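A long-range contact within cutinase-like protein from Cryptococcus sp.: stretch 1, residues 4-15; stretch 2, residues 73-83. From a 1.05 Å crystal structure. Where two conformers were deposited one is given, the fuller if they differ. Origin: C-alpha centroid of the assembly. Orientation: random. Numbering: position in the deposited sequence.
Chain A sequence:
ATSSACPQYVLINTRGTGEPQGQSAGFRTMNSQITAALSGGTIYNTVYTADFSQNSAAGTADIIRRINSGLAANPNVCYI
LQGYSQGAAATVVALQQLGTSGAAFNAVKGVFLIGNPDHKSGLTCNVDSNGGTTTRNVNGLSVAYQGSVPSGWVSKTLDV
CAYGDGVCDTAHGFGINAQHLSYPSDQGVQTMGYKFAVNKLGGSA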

ATOM      1  N   SER A   4      21.057   4.205  -6.640  1.00 12.20           N
ATOM      2  CA  SER A   4      22.033   4.630  -5.639  1.00 12.75           C
ATOM      3  C   SER A   4      21.365   4.913  -4.295  1.00 12.06           C
ATOM      4  O   SER A   4      21.943   4.651  -3.243  1.00 12.42           O
ATOM      5  N   ALA A   5      20.143   5.437  -4.338  1.00 11.20           N
ATOM      6  CA  ALA A   5      19.388   5.708  -3.121  1.00 10.51           C
ATOM      7  C   ALA A   5      19.007   4.414  -2.407  1.00  9.55           C
ATOM      8  O   ALA A   5      19.012   4.358  -1.176  1.00  9.94           O
ATOM      9  N   CYS A   6      18.694   3.380  -3.190  1.00  8.63           N
ATOM     10  CA  CYS A   6      18.153   2.133  -2.655  1.00  7.93           C
ATOM     11  C   CYS A   6      18.730   0.902  -3.354  1.00  7.87           C
ATOM     12  O   CYS A   6      18.018   0.245  -4.119  1.00  7.60           O
ATOM     13  N   PRO A   7      20.001   0.568  -3.104  1.00  8.05           N
ATOM     14  CA  PRO A   7      20.594  -0.637  -3.698  1.00  8.02           C
ATOM     15  C   PRO A   7      19.919  -1.942  -3.259  1.00  7.37           C
ATOM     16  O   PRO A   7      20.014  -2.937  -3.975  1.00  7.52           O
ATOM     17  N   GLN A   8      19.273  -1.933  -2.095  1.00  6.69           N
ATOM     18  CA  GLN A   8      18.468  -3.047  -1.625  1.00  6.16           C
ATOM     19  C   GLN A   8      17.130  -2.496  -1.171  1.00  5.95           C
ATOM     20  O   GLN A   8      17.070  -1.474  -0.477  1.00  6.28           O
ATOM     21  N   TYR A   9      16.059  -3.171  -1.559  1.00  5.57           N
ATOM     22  CA  TYR A   9      14.735  -2.740  -1.139  1.00  5.36           C
ATOM     23  C   TYR A   9      13.787  -3.920  -1.017  1.00  5.23           C
ATOM     24  O   TYR A   9      14.010  -4.981  -1.601  1.00  5.68           O
ATOM     25  N   VAL A  10      12.725  -3.712  -0.248  1.00  5.13           N
ATOM     26  CA  VAL A  10      11.702  -4.722  -0.048  1.00  5.07           C
ATOM     27  C   VAL A  10      10.345  -4.100  -0.347  1.00  4.88           C
ATOM     28  O   VAL A  10      10.027  -3.007   0.140  1.00  5.47           O
ATOM     29  N   LEU A  11       9.569  -4.814  -1.155  1.00  4.74           N
ATOM     30  CA  LEU A  11       8.179  -4.481  -1.423  1.00  4.97           C
ATOM     31  C   LEU A  11       7.356  -5.334  -0.472  1.00  4.95           C
ATOM     32  O   LEU A  11       7.172  -6.532  -0.693  1.00  5.39           O
ATOM     33  N   ILE A  12       6.929  -4.724   0.629  1.00  4.82           N
ATOM     34  CA  ILE A  12       6.140  -5.418   1.632  1.00  4.92           C
ATOM     35  C   ILE A  12       4.689  -5.244   1.232  1.00  4.81           C
ATOM     36  O   ILE A  12       4.193  -4.117   1.182  1.00  5.54           O
ATOM     37  N   ASN A  13       4.017  -6.351   0.935  1.00  4.42           N
ATOM     38  CA  ASN A  13       2.627  -6.275   0.509  1.00  4.60           C
ATOM     39  C   ASN A  13       1.724  -7.095   1.406  1.00  4.71           C
ATOM     40  O   ASN A  13       2.039  -8.241   1.750  1.00  4.78           O
ATOM     41  N   THR A  14       0.608  -6.480   1.790  1.00  4.41           N
ATOM     42  CA  THR A  14      -0.371  -7.100   2.662  1.00  4.77           C
ATOM     43  C   THR A  14      -1.666  -7.280   1.880  1.00  4.57           C
ATOM     44  O   THR A  14      -2.220  -6.323   1.324  1.00  4.80           O
ATOM     45  N   ARG A  15      -2.137  -8.522   1.844  1.00  4.62           N
ATOM     46  CA  ARG A  15      -3.198  -8.933   0.939  1.00  4.67           C
ATOM     47  C   ARG A  15      -4.596  -8.699   1.501  1.00  4.87           C
ATOM     48  O   ARG A  15      -4.772  -8.357   2.676  1.00  5.00           O
ATOM     49  N   ALA A  73      19.649  -5.587   9.775  1.00  7.56           N
ATOM     50  CA  ALA A  73      20.610  -6.209   8.864  1.00  7.73           C
ATOM     51  C   ALA A  73      21.269  -5.221   7.910  1.00  7.36           C
ATOM     52  O   ALA A  73      22.416  -5.420   7.484  1.00  7.91           O
ATOM     53  N   ASN A  74      20.537  -4.167   7.566  1.00  7.22           N
ATOM     54  CA  ASN A  74      21.010  -3.165   6.627  1.00  7.32           C
ATOM     55  C   ASN A  74      20.335  -1.841   6.953  1.00  7.32           C
ATOM     56  O   ASN A  74      19.187  -1.619   6.556  1.00  6.92           O
ATOM     57  N   PRO A  75      21.022  -0.951   7.673  1.00  8.03           N
ATOM     58  CA  PRO A  75      20.397   0.316   8.076  1.00  8.37           C
ATOM     59  C   PRO A  75      19.992   1.193   6.891  1.00  7.97           C
ATOM     60  O   PRO A  75      19.245   2.152   7.074  1.00  8.41           O
ATOM     61  N   ASN A  76      20.478   0.859   5.699  1.00  7.67           N
ATOM     62  CA  ASN A  76      20.201   1.636   4.501  1.00  8.02           C
ATOM     63  C   ASN A  76      19.172   1.015   3.564  1.00  7.54           C
ATOM     64  O   ASN A  76      18.962   1.509   2.461  1.00  8.39           O
ATOM     65  N   VAL A  77      18.517  -0.054   4.007  1.00  7.08           N
ATOM     66  CA  VAL A  77      17.472  -0.681   3.207  1.00  6.60           C
ATOM     67  C   VAL A  77      16.288   0.272   3.009  1.00  6.49           C
ATOM     68  O   VAL A  77      15.988   1.105   3.874  1.00  7.32           O
ATOM     69  N   CYS A  78      15.637   0.154   1.855  1.00  5.94           N
ATOM     70  CA  CYS A  78      14.437   0.923   1.547  1.00  6.14           C
ATOM     71  C   CYS A  78      13.219   0.023   1.473  1.00  5.60           C
ATOM     72  O   CYS A  78      13.321  -1.143   1.094  1.00  6.03           O
ATOM     73  N   TYR A  79      12.058   0.590   1.788  1.00  5.48           N
ATOM     74  CA  TYR A  79      10.794  -0.130   1.697  1.00  5.41           C
ATOM     75  C   TYR A  79       9.753   0.617   0.889  1.00  5.16           C
ATOM     76  O   TYR A  79       9.679   1.856   0.937  1.00  5.29           O
ATOM     77  N   ILE A  80       8.927  -0.153   0.186  1.00  4.94           N
ATOM     78  CA  ILE A  80       7.612   0.317  -0.243  1.00  4.98           C
ATOM     79  C   ILE A  80       6.605  -0.567   0.480  1.00  4.85           C
ATOM     80  O   ILE A  80       6.723  -1.793   0.455  1.00  5.20           O
ATOM     81  N   LEU A  81       5.627   0.048   1.141  1.00  4.58           N
ATOM     82  CA  LEU A  81       4.544  -0.697   1.776  1.00  4.88           C
ATOM     83  C   LEU A  81       3.315  -0.659   0.882  1.00  4.88           C
ATOM     84  O   LEU A  81       2.872   0.422   0.485  1.00  5.78           O
ATOM     85  N   GLN A  82       2.779  -1.837   0.577  1.00  4.69           N
ATOM     86  CA  GLN A  82       1.636  -1.983  -0.313  1.00  4.64           C
ATOM     87  C   GLN A  82       0.539  -2.708   0.433  1.00  4.32           C
ATOM     88  O   GLN A  82       0.804  -3.701   1.108  1.00  4.35           O
ATOM     89  N   GLY A  83      -0.700  -2.242   0.302  1.00  4.25           N
ATOM     90  CA  GLY A  83      -1.809  -2.923   0.940  1.00  4.62           C
ATOM     91  C   GLY A  83      -3.079  -2.850   0.124  1.00  4.24           C
ATOM     92  O   GLY A  83      -3.399  -1.796  -0.433  1.00  4.67           O
TER

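A disulfide pins the start of this parallel strand pair: C6 SG and C78 SG lie 2.0 Å apart with a chi3 of -85°, both cysteines in the m rotamer. C6 sits in the loop before strand 9-14, whereas C78 opens strand 78-83, so the covalent link runs from the loop ahead of one strand to the first rung of the ladder. A second, polar clasp lies nearby. Q8 leaves its backbone sideways but extends through chi1 t and chi2 t, bringing its amide oxygen to N74, whose CA-to-CB bond points toward stretch 1 and whose chi1 is t; N74 ND2 donates to Q8 OE1 at 2.8 Å, nearly straight. N74 OD1 is used as well, accepting from N76 N at 2.9 Å and so bracing the type I turn that delivers the chain to C78.

Beyond these clasps the register is in step, Y9 with C78 through T14 with G83, and backbone bonds alternate in the parallel manner: V10 N to C78 O (3.0 Å), I80 N to V10 O (3.1 Å), and onward to T14 N to Q82 O (2.9 Å). Paired residues share a face, and the faces alternate.

On the face of V10, I12 and T14, the packing is mostly apolar. Y79, chi1 m, brings its ring nearer to stretch 1, where V10 (t) and I12 (m, t) meet it obliquely: V10 CB and I12 CD1 are each 3.7 Å from Y79 CD1. I12 CD1 also lies 3.8 Å from CD2 of L81 (m, t). T14, m, is paired with G83, which presents no side chain.

The face of Y9, L11 and N13 is more mixed. Y9 and N13 both take p, and their ends lead away from stretch 2, leaving mainly their CB atoms for the contact: Y9 CB is 4.0 Å from C78 CB, and N13 CB is 3.4 Å from Q82 OE1. Between them, L11 (m, t) puts CD2 3.8 Å from CB of I80 (m, m). Q82 (m, t) lies against L11 and N13, its amide satisfied elsewhere in the structure.

Water finishes the ends. Water 1 donates to A5 O (2.7 Å) and N76 O (2.8 Å), and water 2 to Q8 O and N76 O (2.7 Å each), tying loop to turn. Water 3 joins T14 OG1 (2.7 Å) to Q82 O (2.8 Å). The rule to read here is clasps at the start of the strands, then in-register packing with the two faces filled differently.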

ATOM      1  CB  SER A   4      22.833   5.849  -6.112  1.00 13.57           C
ATOM      2  OG  SER A   4      21.992   6.823  -6.691  1.00 16.27           O
ATOM      3  CB  ALA A   5      18.147   6.515  -3.441  1.00 11.04           C
ATOM      4  CB  CYS A   6      16.627   2.132  -2.792  1.00  7.65           C
ATOM      5  SG  CYS A   6      15.811   3.406  -1.813  1.00  7.52           S
ATOM      6  CB  PRO A   7      22.051  -0.587  -3.215  1.00  8.80           C
ATOM      7  CG  PRO A   7      22.296   0.837  -2.860  1.00  9.40           C
ATOM      8  CD  PRO A   7      20.995   1.329  -2.319  1.00  8.47           C
ATOM      9  CB  GLN A   8      19.146  -3.777  -0.470  1.00  6.45           C
ATOM     10  CG  GLN A   8      18.384  -5.005  -0.010  1.00  6.33           C
ATOM     11  CD  GLN A   8      19.109  -5.741   1.088  1.00  6.46           C
ATOM     12  OE1 GLN A   8      19.467  -5.154   2.109  1.00  7.46           O
ATOM     13  NE2 GLN A   8      19.332  -7.029   0.887  1.00  7.31           N
ATOM     14  CB  TYR A   9      14.169  -1.679  -2.101  1.00  5.73           C
ATOM     15  CG  TYR A   9      13.893  -2.217  -3.480  1.00  5.38           C
ATOM     16  CD1 TYR A   9      14.887  -2.215  -4.457  1.00  5.87           C
ATOM     17  CD2 TYR A   9      12.649  -2.753  -3.802  1.00  5.70           C
ATOM     18  CE1 TYR A   9      14.647  -2.725  -5.721  1.00  5.96           C
ATOM     19  CE2 TYR A   9      12.393  -3.263  -5.059  1.00  5.81           C
ATOM     20  CZ  TYR A   9      13.393  -3.252  -6.014  1.00  6.02           C
ATOM     21  OH  TYR A   9      13.125  -3.780  -7.251  1.00  6.38           O
ATOM     22  CB  VAL A  10      11.708  -5.279   1.390  1.00  5.25           C
ATOM     23  CG1 VAL A  10      10.782  -6.477   1.504  1.00  5.97           C
ATOM     24  CG2 VAL A  10      13.114  -5.663   1.818  1.00  6.00           C
ATOM     25  CB  LEU A  11       7.833  -4.771  -2.889  1.00  5.28           C
ATOM     26  CG  LEU A  11       8.787  -4.164  -3.929  1.00  5.50           C
ATOM     27  CD1 LEU A  11       8.427  -4.625  -5.332  1.00  6.15           C
ATOM     28  CD2 LEU A  11       8.800  -2.640  -3.858  1.00  5.89           C
ATOM     29  CB  ILE A  12       6.386  -4.821   3.041  1.00  5.10           C
ATOM     30  CG1 ILE A  12       7.828  -5.073   3.503  1.00  5.69           C
ATOM     31  CG2 ILE A  12       5.365  -5.373   4.051  1.00  5.76           C
ATOM     32  CD1 ILE A  12       8.209  -4.365   4.797  1.00  6.54           C
ATOM     33  CB  ASN A  13       2.461  -6.655  -0.971  1.00  5.01           C
ATOM     34  CG  ASN A  13       2.558  -8.150  -1.216  1.00  5.13           C
ATOM     35  OD1 ASN A  13       1.540  -8.823  -1.400  1.00  5.48           O
ATOM     36  ND2 ASN A  13       3.778  -8.680  -1.220  1.00  5.98           N
ATOM     37  CB  THR A  14      -0.582  -6.246   3.914  1.00  4.83           C
ATOM     38  OG1 THR A  14       0.689  -5.984   4.519  1.00  4.82           O
ATOM     39  CG2 THR A  14      -1.365  -7.015   4.974  1.00  5.42           C
ATOM     40  CB  ARG A  15      -3.018 -10.406   0.580  1.00  4.85           C
ATOM     41  CG  ARG A  15      -3.418 -11.367   1.679  1.00  4.87           C
ATOM     42  CD  ARG A  15      -2.836 -12.734   1.467  1.00  5.29           C
ATOM     43  NE  ARG A  15      -3.326 -13.741   2.402  1.00  5.39           N
ATOM     44  CZ  ARG A  15      -2.848 -13.937   3.623  1.00  5.42           C
ATOM     45  NH1 ARG A  15      -1.872 -13.172   4.100  1.00  5.55           N
ATOM     46  NH2 ARG A  15      -3.344 -14.910   4.373  1.00  6.40           N
ATOM     47  CB  ALA A  73      19.934  -7.313   8.078  1.00  8.29           C
ATOM     48  CB  ASN A  74      20.693  -3.581   5.184  1.00  7.14           C
ATOM     49  CG  ASN A  74      21.110  -2.534   4.170  1.00  7.17           C
ATOM     50  OD1 ASN A  74      21.724  -1.525   4.518  1.00  7.23           O
ATOM     51  ND2 ASN A  74      20.770  -2.765   2.909  1.00  7.81           N
ATOM     52  CB  PRO A  75      21.484   1.002   8.914  1.00  9.07           C
ATOM     53  CG  PRO A  75      22.747   0.374   8.487  0.50 10.57           C
ATOM     54  CD  PRO A  75      22.411  -1.057   8.166  1.00  8.95           C
ATOM     55  CB  ASN A  76      21.512   1.921   3.771  1.00  8.79           C
ATOM     56  CG  ASN A  76      22.491   2.657   4.647  1.00 10.15           C
ATOM     57  OD1 ASN A  76      22.236   3.789   5.045  1.00 12.32           O
ATOM     58  ND2 ASN A  76      23.594   2.008   4.991  1.00 11.15           N
ATOM     59  CB  VAL A  77      17.017  -2.036   3.823  1.00  7.21           C
ATOM     60  CG1 VAL A  77      16.243  -1.841   5.125  1.00  7.89           C
ATOM     61  CG2 VAL A  77      16.211  -2.866   2.820  1.00  7.85           C
ATOM     62  CB  CYS A  78      14.593   1.601   0.204  1.00  6.25           C
ATOM     63  SG  CYS A  78      16.004   2.709   0.090  1.00  7.30           S
ATOM     64  CB  TYR A  79      10.203  -0.347   3.089  1.00  5.71           C
ATOM     65  CG  TYR A  79      11.092  -1.135   4.004  1.00  5.73           C
ATOM     66  CD1 TYR A  79      11.249  -2.502   3.833  1.00  6.55           C
ATOM     67  CD2 TYR A  79      11.790  -0.514   5.029  1.00  6.18           C
ATOM     68  CE1 TYR A  79      12.072  -3.237   4.660  1.00  6.75           C
ATOM     69  CE2 TYR A  79      12.625  -1.241   5.871  1.00  6.72           C
ATOM     70  CZ  TYR A  79      12.759  -2.605   5.675  1.00  6.37           C
ATOM     71  OH  TYR A  79      13.567  -3.352   6.495  1.00  6.66           O
ATOM     72  CB  ILE A  80       7.413   0.186  -1.771  1.00  5.33           C
ATOM     73  CG1 ILE A  80       8.500   0.936  -2.557  1.00  5.97           C
ATOM     74  CG2 ILE A  80       5.999   0.639  -2.172  1.00  6.03           C
ATOM     75  CD1 ILE A  80       8.482   2.454  -2.414  1.00  6.27           C
ATOM     76  CB  LEU A  81       4.191  -0.120   3.149  1.00  5.22           C
ATOM     77  CG  LEU A  81       5.345   0.103   4.127  1.00  5.29           C
ATOM     78  CD1 LEU A  81       4.810   0.584   5.467  1.00  6.33           C
ATOM     79  CD2 LEU A  81       6.204  -1.144   4.290  1.00  5.67           C
ATOM     80  CB  GLN A  82       2.030  -2.800  -1.538  1.00  5.04           C
ATOM     81  CG  GLN A  82       3.180  -2.204  -2.334  1.00  5.69           C
ATOM     82  CD  GLN A  82       3.752  -3.162  -3.361  1.00  5.06           C
ATOM     83  OE1 GLN A  82       3.817  -4.367  -3.123  1.00  5.78           O
ATOM     84  NE2 GLN A  82       4.179  -2.622  -4.503  1.00  5.81           N
TER
HETATM   85  O   HOH W   1      20.326   3.423   0.985  1.00 15.39           O
HETATM   86  O   HOH W   2      19.010   0.279   0.073  1.00 11.61           O
HETATM   87  O   HOH W   3       1.826  -3.634   3.742  1.00  5.43           O